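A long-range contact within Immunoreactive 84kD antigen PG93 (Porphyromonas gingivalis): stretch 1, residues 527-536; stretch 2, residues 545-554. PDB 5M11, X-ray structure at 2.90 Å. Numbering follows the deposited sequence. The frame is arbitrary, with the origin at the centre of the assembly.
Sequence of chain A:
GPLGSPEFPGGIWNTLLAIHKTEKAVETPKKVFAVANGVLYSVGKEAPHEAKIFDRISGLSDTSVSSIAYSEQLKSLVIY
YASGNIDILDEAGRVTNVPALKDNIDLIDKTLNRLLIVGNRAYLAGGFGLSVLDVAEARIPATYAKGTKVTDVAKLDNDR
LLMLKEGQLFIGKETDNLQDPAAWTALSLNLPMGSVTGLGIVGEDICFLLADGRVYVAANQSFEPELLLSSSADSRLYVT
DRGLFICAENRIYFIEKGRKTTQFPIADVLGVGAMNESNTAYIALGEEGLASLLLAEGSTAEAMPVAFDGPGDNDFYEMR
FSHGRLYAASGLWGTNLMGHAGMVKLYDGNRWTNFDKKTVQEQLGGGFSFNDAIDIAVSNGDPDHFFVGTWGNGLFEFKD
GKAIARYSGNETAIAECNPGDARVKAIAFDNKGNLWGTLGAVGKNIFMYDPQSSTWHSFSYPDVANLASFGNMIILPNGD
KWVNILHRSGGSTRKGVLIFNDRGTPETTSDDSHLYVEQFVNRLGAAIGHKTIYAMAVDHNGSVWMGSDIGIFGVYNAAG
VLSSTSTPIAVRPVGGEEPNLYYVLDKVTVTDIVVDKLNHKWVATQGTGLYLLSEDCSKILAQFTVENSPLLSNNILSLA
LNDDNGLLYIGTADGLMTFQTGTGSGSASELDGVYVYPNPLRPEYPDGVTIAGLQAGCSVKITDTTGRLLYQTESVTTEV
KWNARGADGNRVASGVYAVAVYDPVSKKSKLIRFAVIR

Stretch 1 (527-536) AIGHKTIYAM
Stretch 2 (545-554) WMGSDIGIFG

Strand 533-536 runs antiparallel to strand 545-548, their axes at 151° and 4.5 Å apart at closest approach; the stretches bury 647 Å² between them. Ile533 faces Ser548 (CA-CA 4.5 Å) and Met536 faces Met546 (CA-CA 4.3 Å), both non-hydrogen-bonded pairs, whereas Ala535 and Gly547 form a hydrogen-bonded pair (CA-CA 4.9 Å). Between Ile533 and Ala535 a bulge at Tyr534 (phi/psi -101/-33) shifts the register by one. It turns two successive amides onto one acceptor: Tyr534 N donates to Gly547 O at 2.9 Å, and Ala535 N adds a weak bond to Gly547 O at 3.4 Å. Gly547 N returns a bond to Ala535 O (2.9 Å).

Just after strand 545-548, Asp549 (chi1 62°, chi2 -66°) repeats this pattern with its side chain: OD1 accepts from Lys531 N (2.8 Å) and Thr532 N (3.2 Å), the amides leading into strand 533-536, while Asp549 N bonds weakly to Thr532 O (3.5 Å). Ser548 (p) works within its own turn, OG accepting from Ile550 N and donating to Gly551 O, both at 3.1 Å.

Apolar packing centres on buried Phe553 (p, chi2 91°). Ile528 (mm) lays CG2 over one face of the Phe553 ring, 4.0 Å from that ring's centroid; Ile533 (mm) brings CD1 to 3.5 Å from Phe553 CZ. Gly529 (phi/psi 113/4) suits angles that would jam a CB against the preceding carbonyl O.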

# COMPACT_ATOMS: atom_id res chain seq x y z
N ALA A 527 19.31 -29.32 11.70
CA ALA A 527 18.13 -28.60 11.25
C ALA A 527 18.43 -27.11 11.04
O ALA A 527 19.21 -26.52 11.81
CB ALA A 527 17.01 -28.76 12.26
N ILE A 528 17.84 -26.49 9.99
CA ILE A 528 18.01 -25.05 9.74
C ILE A 528 17.38 -24.28 10.92
O ILE A 528 18.03 -23.40 11.51
CB ILE A 528 17.47 -24.62 8.34
CG1 ILE A 528 18.25 -25.28 7.18
CG2 ILE A 528 17.45 -23.09 8.19
CD1 ILE A 528 19.81 -24.97 7.09
N GLY A 529 16.16 -24.67 11.29
CA GLY A 529 15.44 -24.09 12.41
C GLY A 529 14.21 -23.31 12.03
O GLY A 529 13.57 -22.71 12.90
N HIS A 530 13.87 -23.32 10.72
CA HIS A 530 12.71 -22.63 10.16
C HIS A 530 11.41 -23.24 10.69
O HIS A 530 11.30 -24.47 10.82
CB HIS A 530 12.74 -22.65 8.63
CG HIS A 530 12.63 -24.01 8.01
ND1 HIS A 530 11.42 -24.67 7.89
CD2 HIS A 530 13.59 -24.77 7.42
CE1 HIS A 530 11.68 -25.81 7.28
NE2 HIS A 530 12.97 -25.91 6.97
N LYS A 531 10.46 -22.37 11.01
CA LYS A 531 9.14 -22.75 11.51
C LYS A 531 8.16 -22.81 10.33
O LYS A 531 7.47 -23.81 10.15
CB LYS A 531 8.69 -21.81 12.64
CG LYS A 531 9.55 -21.90 13.91
CD LYS A 531 9.11 -20.95 15.03
CE LYS A 531 8.19 -21.56 16.06
NZ LYS A 531 7.73 -20.57 17.08
N THR A 532 8.16 -21.76 9.47
CA THR A 532 7.32 -21.71 8.28
C THR A 532 8.14 -21.18 7.11
O THR A 532 8.99 -20.31 7.32
CB THR A 532 6.06 -20.84 8.52
OG1 THR A 532 5.40 -21.29 9.70
CG2 THR A 532 5.07 -20.90 7.34
N ILE A 533 7.89 -21.70 5.88
CA ILE A 533 8.48 -21.28 4.60
C ILE A 533 7.45 -20.42 3.90
O ILE A 533 6.36 -20.89 3.60
CB ILE A 533 8.92 -22.49 3.72
CG1 ILE A 533 9.86 -23.46 4.47
CG2 ILE A 533 9.52 -22.01 2.38
CD1 ILE A 533 11.21 -22.87 4.92
N TYR A 534 7.77 -19.13 3.68
CA TYR A 534 6.79 -18.20 3.10
C TYR A 534 7.02 -17.95 1.63
O TYR A 534 6.05 -17.72 0.91
CB TYR A 534 6.80 -16.85 3.84
CG TYR A 534 6.56 -16.95 5.33
CD1 TYR A 534 5.31 -17.32 5.83
CD2 TYR A 534 7.55 -16.61 6.24
CE1 TYR A 534 5.08 -17.39 7.21
CE2 TYR A 534 7.34 -16.69 7.62
CZ TYR A 534 6.09 -17.08 8.09
OH TYR A 534 5.87 -17.17 9.45
N ALA A 535 8.29 -17.96 1.19
CA ALA A 535 8.67 -17.68 -0.19
C ALA A 535 9.65 -18.69 -0.73
O ALA A 535 10.42 -19.25 0.04
CB ALA A 535 9.28 -16.29 -0.26
N MET A 536 9.64 -18.90 -2.07
CA MET A 536 10.52 -19.80 -2.86
C MET A 536 10.82 -19.23 -4.24
O MET A 536 9.90 -18.71 -4.88
CB MET A 536 9.85 -21.16 -3.07
CG MET A 536 9.77 -21.97 -1.84
SD MET A 536 8.82 -23.44 -2.21
CE MET A 536 8.97 -24.17 -0.74
N TRP A 545 15.97 -20.78 -3.69
CA TRP A 545 16.14 -19.90 -2.56
C TRP A 545 14.82 -19.78 -1.88
O TRP A 545 13.83 -19.43 -2.53
CB TRP A 545 16.68 -18.54 -3.01
CG TRP A 545 18.09 -18.62 -3.49
CD1 TRP A 545 18.50 -18.84 -4.77
CD2 TRP A 545 19.27 -18.65 -2.68
NE1 TRP A 545 19.88 -18.96 -4.81
CE2 TRP A 545 20.37 -18.84 -3.54
CE3 TRP A 545 19.51 -18.45 -1.31
CZ2 TRP A 545 21.69 -18.84 -3.08
CZ3 TRP A 545 20.82 -18.49 -0.85
CH2 TRP A 545 21.89 -18.66 -1.73
N MET A 546 14.77 -20.11 -0.58
CA MET A 546 13.53 -19.98 0.16
C MET A 546 13.70 -19.08 1.37
O MET A 546 14.78 -19.02 1.96
CB MET A 546 12.89 -21.32 0.55
CG MET A 546 13.82 -22.33 1.09
SD MET A 546 13.07 -23.93 0.76
CE MET A 546 14.05 -24.45 -0.58
N GLY A 547 12.63 -18.35 1.65
CA GLY A 547 12.55 -17.40 2.75
C GLY A 547 11.63 -17.95 3.80
O GLY A 547 10.65 -18.63 3.48
N SER A 548 11.95 -17.67 5.05
CA SER A 548 11.22 -18.16 6.21
C SER A 548 11.08 -17.08 7.30
O SER A 548 11.40 -15.91 7.07
CB SER A 548 11.93 -19.39 6.77
OG SER A 548 13.13 -19.06 7.47
N ASP A 549 10.64 -17.50 8.49
CA ASP A 549 10.51 -16.66 9.67
C ASP A 549 11.91 -16.34 10.27
O ASP A 549 12.04 -15.36 11.01
CB ASP A 549 9.64 -17.39 10.71
CG ASP A 549 10.24 -18.71 11.18
OD1 ASP A 549 10.35 -19.65 10.34
OD2 ASP A 549 10.63 -18.78 12.37
N ILE A 550 12.93 -17.19 9.98
CA ILE A 550 14.29 -17.03 10.51
C ILE A 550 15.30 -16.55 9.43
O ILE A 550 16.51 -16.59 9.66
CB ILE A 550 14.78 -18.34 11.21
CG1 ILE A 550 14.97 -19.50 10.20
CG2 ILE A 550 13.85 -18.74 12.37
CD1 ILE A 550 16.00 -20.53 10.61
N GLY A 551 14.80 -16.09 8.28
CA GLY A 551 15.64 -15.59 7.20
C GLY A 551 15.57 -16.34 5.89
O GLY A 551 14.60 -17.05 5.60
N ILE A 552 16.62 -16.18 5.07
CA ILE A 552 16.70 -16.79 3.75
C ILE A 552 17.78 -17.91 3.72
O ILE A 552 18.71 -17.88 4.52
CB ILE A 552 16.96 -15.66 2.70
CG1 ILE A 552 16.47 -16.08 1.30
CG2 ILE A 552 18.42 -15.14 2.70
CD1 ILE A 552 16.43 -14.96 0.25
N PHE A 553 17.62 -18.90 2.81
CA PHE A 553 18.52 -20.06 2.59
C PHE A 553 18.19 -20.78 1.28
O PHE A 553 17.01 -20.92 0.93
CB PHE A 553 18.52 -21.06 3.77
CG PHE A 553 17.17 -21.50 4.28
CD1 PHE A 553 16.54 -22.62 3.75
CD2 PHE A 553 16.53 -20.79 5.29
CE1 PHE A 553 15.29 -23.02 4.23
CE2 PHE A 553 15.27 -21.18 5.75
CZ PHE A 553 14.66 -22.30 5.23
N GLY A 554 19.23 -21.24 0.58
CA GLY A 554 19.07 -21.90 -0.71
C GLY A 554 19.61 -23.32 -0.86
O GLY A 554 20.69 -23.66 -0.34